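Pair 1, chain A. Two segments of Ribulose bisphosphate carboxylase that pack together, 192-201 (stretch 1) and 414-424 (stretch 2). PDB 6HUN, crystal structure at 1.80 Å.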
# COMPACT_ATOMS: atom_id res chain seq x y z
N TYR A 192 7.05 -32.01 7.00
CA TYR A 192 6.97 -33.12 7.93
C TYR A 192 8.07 -33.06 8.98
O TYR A 192 7.80 -33.15 10.19
CB TYR A 192 7.07 -34.43 7.16
CG TYR A 192 7.08 -35.63 8.09
CD1 TYR A 192 5.98 -35.95 8.86
CD2 TYR A 192 8.20 -36.44 8.18
CE1 TYR A 192 5.97 -37.06 9.70
CE2 TYR A 192 8.21 -37.56 9.03
CZ TYR A 192 7.09 -37.85 9.79
OH TYR A 192 7.06 -38.95 10.64
N GLU A 193 9.32 -32.92 8.55
CA GLU A 193 10.42 -32.94 9.52
C GLU A 193 10.29 -31.80 10.53
O GLU A 193 10.56 -31.99 11.73
CB GLU A 193 11.75 -32.84 8.79
CG GLU A 193 11.76 -33.60 7.49
CD GLU A 193 13.15 -34.02 7.07
OE1 GLU A 193 13.81 -33.25 6.36
OE2 GLU A 193 13.56 -35.14 7.46
N ILE A 194 9.88 -30.62 10.05
CA ILE A 194 9.66 -29.46 10.92
C ILE A 194 8.63 -29.78 12.00
O ILE A 194 8.90 -29.67 13.20
CB ILE A 194 9.26 -28.23 10.07
CG1 ILE A 194 10.47 -27.70 9.29
CG2 ILE A 194 8.64 -27.10 10.90
CD1 ILE A 194 10.13 -26.90 8.03
N LEU A 195 7.42 -30.20 11.59
CA LEU A 195 6.36 -30.43 12.58
C LEU A 195 6.68 -31.60 13.50
O LEU A 195 6.47 -31.51 14.72
CB LEU A 195 5.05 -30.69 11.88
CG LEU A 195 4.63 -29.58 10.89
CD1 LEU A 195 3.30 -29.98 10.35
CD2 LEU A 195 4.54 -28.26 11.59
N ILE A 196 7.16 -32.71 12.93
CA ILE A 196 7.41 -33.94 13.70
C ILE A 196 8.30 -33.70 14.92
O ILE A 196 8.17 -34.39 15.94
CB ILE A 196 8.00 -35.03 12.78
CG1 ILE A 196 7.65 -36.41 13.31
CG2 ILE A 196 9.53 -34.90 12.63
CD1 ILE A 196 6.19 -36.75 13.13
N GLY A 197 9.21 -32.73 14.86
CA GLY A 197 10.03 -32.52 16.02
C GLY A 197 9.54 -31.52 17.04
O GLY A 197 10.22 -31.29 18.04
N GLY A 198 8.38 -30.88 16.85
CA GLY A 198 7.90 -29.96 17.87
C GLY A 198 7.48 -28.56 17.41
O GLY A 198 6.97 -27.77 18.20
N ILE A 199 7.73 -28.21 16.16
CA ILE A 199 7.24 -26.90 15.72
C ILE A 199 5.73 -27.00 15.50
O ILE A 199 5.20 -28.08 15.19
CB ILE A 199 8.01 -26.41 14.47
CG1 ILE A 199 9.48 -26.19 14.82
CG2 ILE A 199 7.38 -25.10 13.87
CD1 ILE A 199 9.71 -25.53 16.14
N ASP A 200 5.02 -25.91 15.79
CA ASP A 200 3.56 -25.90 15.81
C ASP A 200 2.99 -25.49 14.46
O ASP A 200 1.96 -26.03 14.05
CB ASP A 200 3.03 -24.95 16.88
CG ASP A 200 3.68 -25.18 18.24
OD1 ASP A 200 3.55 -26.32 18.81
OD2 ASP A 200 4.34 -24.23 18.72
N LEU A 201 3.66 -24.58 13.77
CA LEU A 201 3.16 -23.98 12.53
C LEU A 201 4.26 -24.00 11.49
O LEU A 201 5.39 -23.59 11.77
CB LEU A 201 2.67 -22.55 12.73
CG LEU A 201 1.55 -22.35 13.73
CD1 LEU A 201 1.50 -20.89 14.07
CD2 LEU A 201 0.21 -22.78 13.14
N GLY A 414 19.89 -32.42 12.34
CA GLY A 414 18.73 -32.41 11.49
C GLY A 414 17.59 -31.64 12.12
O GLY A 414 17.60 -31.30 13.31
N PRO A 415 16.56 -31.35 11.31
CA PRO A 415 15.53 -30.40 11.77
C PRO A 415 14.64 -30.96 12.87
O PRO A 415 14.26 -30.21 13.78
CB PRO A 415 14.74 -30.10 10.49
CG PRO A 415 15.03 -31.25 9.57
CD PRO A 415 16.43 -31.68 9.88
N GLU A 416 14.31 -32.25 12.82
CA GLU A 416 13.56 -32.88 13.91
C GLU A 416 14.21 -32.58 15.26
O GLU A 416 13.58 -31.99 16.15
CB GLU A 416 13.46 -34.38 13.66
CG GLU A 416 13.11 -34.73 12.21
CD GLU A 416 14.34 -34.87 11.30
OE1 GLU A 416 14.31 -35.73 10.38
OE2 GLU A 416 15.32 -34.12 11.49
N ALA A 417 15.49 -32.93 15.40
CA ALA A 417 16.24 -32.57 16.60
C ALA A 417 16.28 -31.05 16.80
O ALA A 417 16.20 -30.57 17.93
CB ALA A 417 17.65 -33.14 16.52
N GLY A 418 16.39 -30.28 15.71
CA GLY A 418 16.36 -28.83 15.84
C GLY A 418 15.07 -28.30 16.44
O GLY A 418 15.09 -27.42 17.30
N ALA A 419 13.92 -28.81 15.99
CA ALA A 419 12.67 -28.41 16.62
C ALA A 419 12.62 -28.86 18.08
O ALA A 419 12.10 -28.14 18.95
CB ALA A 419 11.49 -28.96 15.83
N ARG A 420 13.19 -30.02 18.39
CA ARG A 420 13.18 -30.46 19.78
C ARG A 420 14.05 -29.54 20.64
O ARG A 420 13.67 -29.20 21.77
CB ARG A 420 13.63 -31.91 19.90
CG ARG A 420 12.78 -32.66 20.89
CD ARG A 420 12.62 -34.10 20.46
NE ARG A 420 13.89 -34.64 19.96
CZ ARG A 420 14.06 -35.09 18.72
NH1 ARG A 420 13.03 -35.10 17.87
NH2 ARG A 420 15.25 -35.55 18.35
N ALA A 421 15.19 -29.11 20.12
CA ALA A 421 16.03 -28.19 20.88
C ALA A 421 15.29 -26.91 21.21
O ALA A 421 15.28 -26.46 22.37
CB ALA A 421 17.33 -27.91 20.12
N VAL A 422 14.62 -26.30 20.22
CA VAL A 422 13.84 -25.10 20.49
C VAL A 422 12.79 -25.35 21.56
O VAL A 422 12.60 -24.52 22.46
CB VAL A 422 13.18 -24.58 19.19
CG1 VAL A 422 12.08 -23.58 19.50
CG2 VAL A 422 14.20 -23.95 18.32
N ARG A 423 12.07 -26.48 21.47
CA ARG A 423 11.03 -26.80 22.46
C ARG A 423 11.63 -27.01 23.85
O ARG A 423 11.07 -26.59 24.86
CB ARG A 423 10.25 -28.05 22.03
CG ARG A 423 9.25 -27.84 20.88
CD ARG A 423 7.96 -27.10 21.31
NE ARG A 423 7.16 -27.79 22.32
CZ ARG A 423 6.18 -28.67 22.05
NH1 ARG A 423 5.89 -29.00 20.80
NH2 ARG A 423 5.51 -29.24 23.05
N GLN A 424 12.80 -27.65 23.91
CA GLN A 424 13.42 -27.80 25.23
C GLN A 424 13.87 -26.45 25.76
O GLN A 424 13.71 -26.16 26.95
CB GLN A 424 14.59 -28.77 25.14
CG GLN A 424 14.17 -30.15 24.75
CD GLN A 424 15.32 -31.00 24.30
OE1 GLN A 424 16.42 -30.50 24.03
NE2 GLN A 424 15.09 -32.31 24.26

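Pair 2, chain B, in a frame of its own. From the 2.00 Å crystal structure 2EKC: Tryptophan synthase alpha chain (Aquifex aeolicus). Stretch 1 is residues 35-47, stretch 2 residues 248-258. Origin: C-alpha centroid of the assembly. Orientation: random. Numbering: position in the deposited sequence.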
# COMPACT_ATOMS: atom_id res chain seq x y z
N LYS B 35 -3.93 -2.36 17.23
CA LYS B 35 -5.36 -2.16 17.37
C LYS B 35 -5.88 -1.40 16.15
O LYS B 35 -6.94 -1.72 15.62
CB LYS B 35 -5.67 -1.38 18.65
CG LYS B 35 -5.32 -2.15 19.91
CD LYS B 35 -5.55 -1.33 21.17
CE LYS B 35 -5.10 -2.11 22.40
NZ LYS B 35 -5.21 -1.31 23.66
N ALA B 36 -5.10 -0.42 15.70
CA ALA B 36 -5.45 0.38 14.52
C ALA B 36 -5.58 -0.52 13.29
O ALA B 36 -6.56 -0.43 12.55
CB ALA B 36 -4.39 1.44 14.29
N PHE B 37 -4.58 -1.36 13.07
CA PHE B 37 -4.58 -2.28 11.94
C PHE B 37 -5.84 -3.17 11.96
O PHE B 37 -6.51 -3.33 10.95
CB PHE B 37 -3.33 -3.17 11.97
CG PHE B 37 -2.14 -2.57 11.25
CD1 PHE B 37 -2.16 -2.40 9.87
CD2 PHE B 37 -1.00 -2.21 11.95
CE1 PHE B 37 -1.05 -1.88 9.19
CE2 PHE B 37 0.11 -1.68 11.28
CZ PHE B 37 0.09 -1.52 9.91
N LYS B 38 -6.15 -3.72 13.12
CA LYS B 38 -7.32 -4.58 13.26
C LYS B 38 -8.61 -3.80 12.96
O LYS B 38 -9.52 -4.32 12.32
CB LYS B 38 -7.37 -5.17 14.67
CG LYS B 38 -6.28 -6.20 14.93
CD LYS B 38 -6.34 -6.72 16.35
CE LYS B 38 -5.37 -7.88 16.55
NZ LYS B 38 -5.37 -8.36 17.96
N GLU B 39 -8.66 -2.55 13.41
CA GLU B 39 -9.83 -1.71 13.21
C GLU B 39 -10.10 -1.42 11.73
O GLU B 39 -11.24 -1.54 11.28
CB GLU B 39 -9.67 -0.40 13.97
CG GLU B 39 -10.92 0.46 14.02
CD GLU B 39 -12.05 -0.20 14.79
OE1 GLU B 39 -11.75 -0.99 15.71
OE2 GLU B 39 -13.23 0.07 14.48
N VAL B 40 -9.06 -1.05 10.98
CA VAL B 40 -9.27 -0.75 9.57
C VAL B 40 -9.64 -2.00 8.78
O VAL B 40 -10.37 -1.92 7.79
CB VAL B 40 -8.03 -0.04 8.92
CG1 VAL B 40 -7.63 1.17 9.75
CG2 VAL B 40 -6.87 -1.01 8.76
N LEU B 41 -9.16 -3.15 9.22
CA LEU B 41 -9.48 -4.40 8.54
C LEU B 41 -10.93 -4.78 8.81
O LEU B 41 -11.65 -5.22 7.90
CB LEU B 41 -8.55 -5.53 9.02
CG LEU B 41 -7.09 -5.39 8.58
CD1 LEU B 41 -6.23 -6.37 9.34
CD2 LEU B 41 -6.98 -5.61 7.08
N LYS B 42 -11.37 -4.60 10.05
CA LYS B 42 -12.73 -4.93 10.45
C LYS B 42 -13.76 -4.02 9.78
O LYS B 42 -14.92 -4.41 9.59
CB LYS B 42 -12.88 -4.83 11.97
CG LYS B 42 -14.28 -5.10 12.50
CD LYS B 42 -14.35 -4.93 14.01
CE LYS B 42 -15.77 -5.12 14.54
NZ LYS B 42 -16.73 -4.15 13.92
N ASN B 43 -13.34 -2.82 9.41
CA ASN B 43 -14.25 -1.87 8.80
C ASN B 43 -14.29 -1.75 7.27
O ASN B 43 -14.84 -0.80 6.74
CB ASN B 43 -14.04 -0.50 9.45
CG ASN B 43 -14.74 -0.39 10.80
OD1 ASN B 43 -15.94 -0.14 10.87
ND2 ASN B 43 -13.99 -0.58 11.88
N GLY B 44 -13.71 -2.72 6.57
CA GLY B 44 -13.79 -2.65 5.12
C GLY B 44 -12.54 -2.50 4.27
O GLY B 44 -12.65 -2.40 3.05
N THR B 45 -11.37 -2.48 4.89
CA THR B 45 -10.13 -2.35 4.13
C THR B 45 -9.97 -3.59 3.24
O THR B 45 -10.09 -4.72 3.71
CB THR B 45 -8.91 -2.21 5.08
OG1 THR B 45 -8.95 -0.92 5.71
CG2 THR B 45 -7.61 -2.35 4.32
N ASP B 46 -9.70 -3.38 1.96
CA ASP B 46 -9.54 -4.48 1.01
C ASP B 46 -8.09 -4.91 0.82
O ASP B 46 -7.81 -6.09 0.59
CB ASP B 46 -10.11 -4.07 -0.35
CG ASP B 46 -11.59 -3.76 -0.26
OD1 ASP B 46 -12.36 -4.69 0.03
OD2 ASP B 46 -11.97 -2.58 -0.47
N ILE B 47 -7.18 -3.95 0.91
CA ILE B 47 -5.76 -4.22 0.75
C ILE B 47 -5.03 -3.42 1.81
O ILE B 47 -5.27 -2.22 1.97
CB ILE B 47 -5.25 -3.79 -0.64
CG1 ILE B 47 -5.94 -4.63 -1.72
CG2 ILE B 47 -3.73 -3.94 -0.72
CD1 ILE B 47 -5.64 -4.16 -3.13
N ASP B 248 -12.84 6.41 15.92
CA ASP B 248 -12.97 7.38 14.83
C ASP B 248 -12.28 6.86 13.58
O ASP B 248 -12.71 7.15 12.46
CB ASP B 248 -12.37 8.73 15.22
CG ASP B 248 -13.16 9.42 16.33
OD1 ASP B 248 -14.39 9.58 16.18
OD2 ASP B 248 -12.55 9.81 17.34
N LEU B 249 -11.21 6.10 13.77
CA LEU B 249 -10.46 5.53 12.64
C LEU B 249 -11.35 4.52 11.91
O LEU B 249 -11.44 4.53 10.68
CB LEU B 249 -9.19 4.84 13.15
CG LEU B 249 -8.36 4.07 12.12
CD1 LEU B 249 -7.86 5.02 11.04
CD2 LEU B 249 -7.18 3.40 12.83
N GLY B 250 -12.00 3.65 12.67
CA GLY B 250 -12.88 2.66 12.07
C GLY B 250 -14.04 3.33 11.35
O GLY B 250 -14.47 2.88 10.29
N ASN B 251 -14.54 4.42 11.93
CA ASN B 251 -15.65 5.15 11.32
C ASN B 251 -15.22 5.76 9.99
O ASN B 251 -15.99 5.75 9.03
CB ASN B 251 -16.14 6.27 12.25
CG ASN B 251 -16.88 5.75 13.46
OD1 ASN B 251 -17.43 4.65 13.44
ND2 ASN B 251 -16.92 6.55 14.52
N LEU B 252 -14.01 6.29 9.94
CA LEU B 252 -13.49 6.90 8.72
C LEU B 252 -13.33 5.86 7.61
O LEU B 252 -13.66 6.12 6.45
CB LEU B 252 -12.15 7.59 8.99
CG LEU B 252 -11.45 8.23 7.78
CD1 LEU B 252 -12.35 9.28 7.14
CD2 LEU B 252 -10.13 8.85 8.23
N VAL B 253 -12.81 4.69 7.95
CA VAL B 253 -12.62 3.63 6.97
C VAL B 253 -13.97 3.17 6.44
O VAL B 253 -14.12 2.88 5.24
CB VAL B 253 -11.87 2.42 7.59
CG1 VAL B 253 -11.94 1.22 6.64
CG2 VAL B 253 -10.42 2.80 7.86
N LYS B 254 -14.96 3.10 7.32
CA LYS B 254 -16.30 2.67 6.93
C LYS B 254 -16.89 3.67 5.94
O LYS B 254 -17.51 3.29 4.95
CB LYS B 254 -17.20 2.56 8.16
CG LYS B 254 -18.60 2.06 7.87
CD LYS B 254 -19.34 1.70 9.15
CE LYS B 254 -19.56 2.92 10.04
NZ LYS B 254 -20.25 2.58 11.31
N GLU B 255 -16.69 4.96 6.21
CA GLU B 255 -17.20 6.01 5.35
C GLU B 255 -16.50 6.04 3.99
O GLU B 255 -17.15 6.20 2.95
CB GLU B 255 -17.06 7.37 6.05
CG GLU B 255 -17.40 8.55 5.17
CD GLU B 255 -17.77 9.77 5.98
OE1 GLU B 255 -17.04 10.09 6.95
OE2 GLU B 255 -18.79 10.42 5.65
N LEU B 256 -15.18 5.89 3.99
CA LEU B 256 -14.42 5.89 2.74
C LEU B 256 -14.90 4.74 1.85
O LEU B 256 -15.11 4.91 0.65
CB LEU B 256 -12.93 5.72 3.03
CG LEU B 256 -12.24 6.86 3.77
CD1 LEU B 256 -10.79 6.49 4.07
CD2 LEU B 256 -12.31 8.13 2.93
N LYS B 257 -15.08 3.58 2.46
CA LYS B 257 -15.53 2.39 1.74
C LYS B 257 -16.94 2.62 1.17
O LYS B 257 -17.32 1.99 0.18
CB LYS B 257 -15.52 1.18 2.69
CG LYS B 257 -15.78 -0.14 2.00
CD LYS B 257 -14.77 -0.40 0.89
CE LYS B 257 -15.22 -1.55 0.02
NZ LYS B 257 -14.37 -1.76 -1.18
N GLU B 258 -17.70 3.50 1.80
CA GLU B 258 -19.05 3.81 1.32
C GLU B 258 -18.97 4.48 -0.05
O GLU B 258 -19.81 4.24 -0.92
CB GLU B 258 -19.78 4.74 2.30
CG GLU B 258 -20.65 3.99 3.30
CD GLU B 258 -21.31 4.92 4.31
OE1 GLU B 258 -21.81 5.99 3.90
OE2 GLU B 258 -21.34 4.57 5.51

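In both pairs a helix ends in a short turn and runs beside a second helix, their N-to-C directions inclined by 32° in pair 1 and 30° in pair 2. The axes approach to 7.5 Å and 8.4 Å, respectively, and 14 central residues superpose with an RMSD of 0.7 Å. At the turn, Gly A198 matches Gly B44. Each is at positive phi (130° and 117°), where a CB would be jammed against the preceding carbonyl oxygen, and in each a CB would also point toward the second helix.

The residue before this glycine differs between the pairs. In pair 1, Gly A197 lies against Glu A416, with CA atoms 4.1 Å apart, and Gly A197 CA makes a CA-H...O contact with Glu A416 O at 3.6 Å. A CB on Gly A197 would lie 2.2 Å from that oxygen, so the close approach depends on the absent side chain. Pair 2 reverses the sizes: Asn B43 matches Gly A197, and Gly B250 matches Glu A416. Asn B43 CG sits 3.3 Å from Gly B250 O, while Asn B43 ND2 donates to Glu B39 O at 3.0 Å, tying the side chain back to its own helix. Here the glycine on the second helix makes the room; a CB on Gly B250 would clash with Glu B39 OE2 and Asn B43 ND2.

The matched glutamates Glu A193 and Glu B39 meet different surroundings. Glu A193 CB packs on Pro A415 CG at 3.7 Å, but its carboxylate places OE2 3.1 Å from Glu A416 OE1, a close approach of two acceptors. In pair 2, Glu B39 CG instead packs on Gly B250 CA at 3.5 Å.

Ala A419 and Val B253 occupy the same position, and both point toward the turn-bearing stretch. The small Ala A419 CB reaches Ile A199 CG1 at 3.6 Å. In pair 2, where Thr B45 matches Ile A199, Val B253 CG2 lies 3.7 Å from Val B40 CG1, and Val B253 CG1 lies 3.8 Å from Thr B45 OG1.

Beyond the turn, the aspartates Asp A200 and Asp B46 match, as do the basic residues Arg A423 and Lys B257. Lys B257 NZ forms a salt bridge with Asp B46 OD2 at 2.6 Å. Arg A423 NH1 instead donates to the carbonyl Gly A198 O at 3.1 Å; Asp A200 OD1 remains 4.1 Å from Arg A423 NH1, well out of the guanidinium plane. The matched acid and base thus form a salt bridge in pair 2, whereas in pair 1 the base is hydrogen-bonded to the turn backbone and its acid is only nearby.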